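Local coordinates for SusD superfamily protein (Parabacteroides distasonis, PDB 3OTN), which probably binds carbohydrate or another nutrient at the bacterial outer membrane, at residues L47-T56 with W452-F463. Numbering follows the deposited sequence. Where two conformers were deposited one is given.
Sequences LLEYMTGKAT and WGKVYTETQLLF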
loop_
_atom_site.group_PDB
_atom_site.type_symbol
_atom_site.label_atom_id
_atom_site.label_comp_id
_atom_site.label_asym_id
_atom_site.label_seq_id
_atom_site.Cartn_x
_atom_site.Cartn_y
_atom_site.Cartn_z
ATOM N N LEU A 47 1.367 2.929 -9.833
ATOM C CA LEU A 47 0.066 2.458 -10.343
ATOM C C LEU A 47 -1.071 2.876 -9.431
ATOM O O LEU A 47 -2.152 3.258 -9.904
ATOM C CB LEU A 47 0.024 0.917 -10.495
ATOM C CG LEU A 47 -1.262 0.311 -11.122
ATOM C CD1 LEU A 47 -1.488 0.791 -12.570
ATOM C CD2 LEU A 47 -1.257 -1.231 -11.089
ATOM N N LEU A 48 -0.815 2.784 -8.128
ATOM C CA LEU A 48 -1.811 3.060 -7.100
ATOM C C LEU A 48 -1.882 4.522 -6.686
ATOM O O LEU A 48 -2.724 4.876 -5.882
ATOM C CB LEU A 48 -1.568 2.172 -5.885
ATOM C CG LEU A 48 -1.464 0.654 -6.125
ATOM C CD1 LEU A 48 -1.158 -0.053 -4.816
ATOM C CD2 LEU A 48 -2.715 0.083 -6.760
ATOM N N GLU A 49 -1.007 5.364 -7.227
ATOM C CA GLU A 49 -1.067 6.809 -6.993
ATOM C C GLU A 49 -1.500 7.617 -8.185
ATOM O O GLU A 49 -1.987 8.750 -8.028
ATOM C CB GLU A 49 0.290 7.319 -6.502
ATOM C CG GLU A 49 0.760 6.638 -5.172
ATOM C CD GLU A 49 -0.192 6.865 -4.006
ATOM O OE1 GLU A 49 -0.843 7.940 -3.918
ATOM O OE2 GLU A 49 -0.296 5.969 -3.150
ATOM N N TYR A 50 -1.309 7.080 -9.378
ATOM C CA TYR A 50 -1.578 7.889 -10.588
ATOM C C TYR A 50 -3.024 8.119 -10.930
ATOM O O TYR A 50 -3.304 9.050 -11.703
ATOM C CB TYR A 50 -0.808 7.356 -11.785
ATOM C CG TYR A 50 0.660 7.740 -11.880
ATOM C CD1 TYR A 50 1.243 8.731 -11.082
ATOM C CD2 TYR A 50 1.453 7.165 -12.870
ATOM C CE1 TYR A 50 2.566 9.109 -11.280
ATOM C CE2 TYR A 50 2.772 7.521 -13.043
ATOM C CZ TYR A 50 3.327 8.483 -12.237
ATOM O OH TYR A 50 4.646 8.829 -12.472
HETATM N N MSE A 51 -3.967 7.378 -10.341
HETATM C CA MSE A 51 -5.365 7.609 -10.650
HETATM C C MSE A 51 -6.134 8.349 -9.569
HETATM O O MSE A 51 -7.288 8.680 -9.797
HETATM C CB MSE A 51 -6.104 6.324 -10.999
HETATM C CG MSE A 51 -5.619 5.660 -12.282
HETATM SE SE MSE A 51 -5.942 6.743 -13.866
HETATM C CE MSE A 51 -7.612 7.537 -13.607
ATOM N N THR A 52 -5.500 8.676 -8.442
ATOM C CA THR A 52 -6.185 9.392 -7.386
ATOM C C THR A 52 -6.555 10.808 -7.772
ATOM O O THR A 52 -7.461 11.369 -7.171
ATOM C CB THR A 52 -5.373 9.512 -6.070
ATOM O OG1 THR A 52 -4.239 10.354 -6.286
ATOM C CG2 THR A 52 -4.918 8.151 -5.550
ATOM N N GLY A 53 -5.841 11.393 -8.736
ATOM C CA GLY A 53 -5.961 12.809 -9.037
ATOM C C GLY A 53 -5.238 13.747 -8.073
ATOM O O GLY A 53 -5.360 14.980 -8.188
ATOM N N LYS A 54 -4.457 13.176 -7.149
ATOM C CA LYS A 54 -3.700 13.932 -6.152
ATOM C C LYS A 54 -2.181 13.902 -6.381
ATOM O O LYS A 54 -1.421 14.419 -5.555
ATOM C CB LYS A 54 -3.935 13.376 -4.747
ATOM C CG LYS A 54 -5.345 13.040 -4.365
ATOM C CD LYS A 54 -6.254 14.184 -4.324
ATOM C CE LYS A 54 -7.560 13.801 -3.614
ATOM N NZ LYS A 54 -8.663 14.657 -4.146
ATOM N N ALA A 55 -1.751 13.310 -7.486
ATOM C CA ALA A 55 -0.340 13.243 -7.834
ATOM C C ALA A 55 -0.183 13.441 -9.326
ATOM O O ALA A 55 -1.034 13.019 -10.118
ATOM C CB ALA A 55 0.241 11.884 -7.433
ATOM N N THR A 56 0.909 14.092 -9.700
ATOM C CA THR A 56 1.349 14.201 -11.084
ATOM C C THR A 56 2.833 13.755 -11.162
ATOM O O THR A 56 3.385 13.154 -10.206
ATOM C CB THR A 56 1.169 15.640 -11.599
ATOM O OG1 THR A 56 2.044 16.504 -10.869
ATOM C CG2 THR A 56 -0.244 16.094 -11.334
ATOM N N TRP A 452 -7.810 18.111 -14.527
ATOM C CA TRP A 452 -7.491 18.252 -15.963
ATOM C C TRP A 452 -8.698 18.043 -16.923
ATOM O O TRP A 452 -8.506 17.808 -18.121
ATOM C CB TRP A 452 -6.281 17.325 -16.266
ATOM C CG TRP A 452 -5.151 17.636 -15.279
ATOM C CD1 TRP A 452 -4.233 18.667 -15.367
ATOM C CD2 TRP A 452 -4.897 16.986 -14.006
ATOM N NE1 TRP A 452 -3.416 18.673 -14.250
ATOM C CE2 TRP A 452 -3.803 17.663 -13.398
ATOM C CE3 TRP A 452 -5.481 15.896 -13.330
ATOM C CZ2 TRP A 452 -3.270 17.274 -12.145
ATOM C CZ3 TRP A 452 -4.950 15.508 -12.071
ATOM C CH2 TRP A 452 -3.851 16.203 -11.505
ATOM N N GLY A 453 -9.927 18.143 -16.402
ATOM C CA GLY A 453 -11.160 18.014 -17.216
ATOM C C GLY A 453 -11.700 16.615 -17.556
ATOM O O GLY A 453 -12.689 16.488 -18.298
ATOM N N LYS A 454 -11.095 15.557 -17.023
ATOM C CA LYS A 454 -11.497 14.172 -17.387
ATOM C C LYS A 454 -12.529 13.640 -16.408
ATOM O O LYS A 454 -12.436 13.923 -15.214
ATOM C CB LYS A 454 -10.269 13.250 -17.416
ATOM C CG LYS A 454 -9.145 13.756 -18.336
ATOM C CD LYS A 454 -9.590 13.875 -19.800
ATOM C CE LYS A 454 -8.430 14.348 -20.673
ATOM N NZ LYS A 454 -8.895 14.933 -21.968
ATOM N N VAL A 455 -13.472 12.835 -16.901
ATOM C CA VAL A 455 -14.563 12.333 -16.068
ATOM C C VAL A 455 -14.446 10.823 -15.880
ATOM O O VAL A 455 -14.352 10.074 -16.855
ATOM C CB VAL A 455 -15.959 12.729 -16.652
ATOM C CG1 VAL A 455 -17.070 12.136 -15.795
ATOM C CG2 VAL A 455 -16.103 14.278 -16.738
ATOM N N TYR A 456 -14.429 10.369 -14.625
ATOM C CA TYR A 456 -14.306 8.943 -14.320
ATOM C C TYR A 456 -15.611 8.220 -14.629
ATOM O O TYR A 456 -16.704 8.763 -14.403
ATOM C CB TYR A 456 -13.896 8.724 -12.862
ATOM C CG TYR A 456 -12.438 9.051 -12.531
ATOM C CD1 TYR A 456 -11.650 9.850 -13.366
ATOM C CD2 TYR A 456 -11.857 8.599 -11.359
ATOM C CE1 TYR A 456 -10.334 10.156 -13.039
ATOM C CE2 TYR A 456 -10.528 8.913 -11.017
ATOM C CZ TYR A 456 -9.784 9.704 -11.851
ATOM O OH TYR A 456 -8.501 10.038 -11.532
ATOM N N THR A 457 -15.476 7.020 -15.190
ATOM C CA THR A 457 -16.573 6.142 -15.511
ATOM C C THR A 457 -16.374 4.791 -14.824
ATOM O O THR A 457 -15.385 4.583 -14.085
ATOM C CB THR A 457 -16.656 5.934 -17.031
ATOM O OG1 THR A 457 -15.584 5.079 -17.483
ATOM C CG2 THR A 457 -16.640 7.295 -17.790
ATOM N N GLU A 458 -17.286 3.851 -15.085
ATOM C CA GLU A 458 -17.171 2.474 -14.594
ATOM C C GLU A 458 -15.814 1.822 -14.975
ATOM O O GLU A 458 -15.252 1.006 -14.218
ATOM C CB GLU A 458 -18.353 1.629 -15.110
ATOM C CG GLU A 458 -19.751 2.020 -14.569
ATOM C CD GLU A 458 -20.472 3.173 -15.317
ATOM O OE1 GLU A 458 -19.898 3.857 -16.211
ATOM O OE2 GLU A 458 -21.643 3.396 -14.968
ATOM N N THR A 459 -15.290 2.177 -16.146
ATOM C CA THR A 459 -13.996 1.663 -16.629
ATOM C C THR A 459 -12.843 1.838 -15.641
ATOM O O THR A 459 -12.062 0.898 -15.418
ATOM C CB THR A 459 -13.632 2.324 -17.970
ATOM O OG1 THR A 459 -14.696 2.083 -18.891
ATOM C CG2 THR A 459 -12.321 1.796 -18.544
ATOM N N GLN A 460 -12.780 3.018 -15.017
ATOM C CA GLN A 460 -11.663 3.386 -14.139
ATOM C C GLN A 460 -11.699 2.661 -12.783
ATOM O O GLN A 460 -10.720 2.714 -12.049
ATOM C CB GLN A 460 -11.600 4.893 -13.921
ATOM C CG GLN A 460 -11.046 5.705 -15.099
ATOM C CD GLN A 460 -11.967 5.760 -16.304
ATOM O OE1 GLN A 460 -13.191 5.926 -16.177
ATOM N NE2 GLN A 460 -11.379 5.642 -17.492
ATOM N N LEU A 461 -12.810 1.976 -12.470
ATOM C CA LEU A 461 -12.886 1.141 -11.254
ATOM C C LEU A 461 -11.865 -0.020 -11.199
ATOM O O LEU A 461 -11.564 -0.527 -10.109
ATOM C CB LEU A 461 -14.296 0.559 -11.095
ATOM C CG LEU A 461 -15.436 1.553 -10.801
ATOM C CD1 LEU A 461 -16.792 0.853 -10.934
ATOM C CD2 LEU A 461 -15.269 2.205 -9.449
ATOM N N LEU A 462 -11.368 -0.452 -12.360
ATOM C CA LEU A 462 -10.356 -1.503 -12.436
ATOM C C LEU A 462 -9.278 -1.123 -13.439
ATOM O O LEU A 462 -9.494 -0.267 -14.293
ATOM C CB LEU A 462 -11.000 -2.828 -12.868
ATOM C CG LEU A 462 -11.984 -3.455 -11.883
ATOM C CD1 LEU A 462 -12.716 -4.645 -12.515
ATOM C CD2 LEU A 462 -11.301 -3.870 -10.581
ATOM N N PHE A 463 -8.117 -1.756 -13.306
ATOM C CA PHE A 463 -7.046 -1.648 -14.275
ATOM C C PHE A 463 -7.161 -2.796 -15.255
ATOM O O PHE A 463 -7.748 -3.828 -14.937
ATOM C CB PHE A 463 -5.658 -1.620 -13.607
ATOM C CG PHE A 463 -5.357 -0.310 -12.940
ATOM C CD1 PHE A 463 -5.143 0.842 -13.707
ATOM C CD2 PHE A 463 -5.294 -0.206 -11.576
ATOM C CE1 PHE A 463 -4.896 2.049 -13.111
ATOM C CE2 PHE A 463 -5.029 1.032 -10.976
ATOM C CZ PHE A 463 -4.824 2.125 -11.731
#
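One face of the Phe463 ring carries Leu47 CD1, a CH-pi contact 3.6 Å from the centroid and almost on the ring normal. With chi1 at -176° Leu47 CG lies opposite the main-chain nitrogen, and the further turn at chi2 brings CD1 over the ring, while Met51 CG reaches Phe463 CZ obliquely at 3.7 Å. The Tyr456 ring is met at its edge, near its plane, by Met51 O, which accepts a short hydrogen bond of 2.5 Å from Tyr456 OH, the donor tilted 35° from the carbonyl plane. Thr56 CG2 meets the indole of Trp452 obliquely, 3.3 Å from Trp452 CZ2. Bent at chi2 and chi3, the selenomethionine Met51 turns its CE back to 3.5 Å from Tyr456 CZ. SusD-family proteins have a TPR-related helical part; in this chain the contact joins segments 396 residues apart, 47-56, a loop leading into the short strand 55-56, and the loop before helix 467-472, with Trp425 and Phe67 also touching Met51. A phenylalanine in place of Tyr456 would probably leave the buried Met51 carbonyl without this donor. Next to the Met51 methyl lies Gln460, whose OE1 accepts from Thr457 N at 2.7 Å and from Thr457 OG1 at 2.9 Å, which probably restrains the amide's rotation.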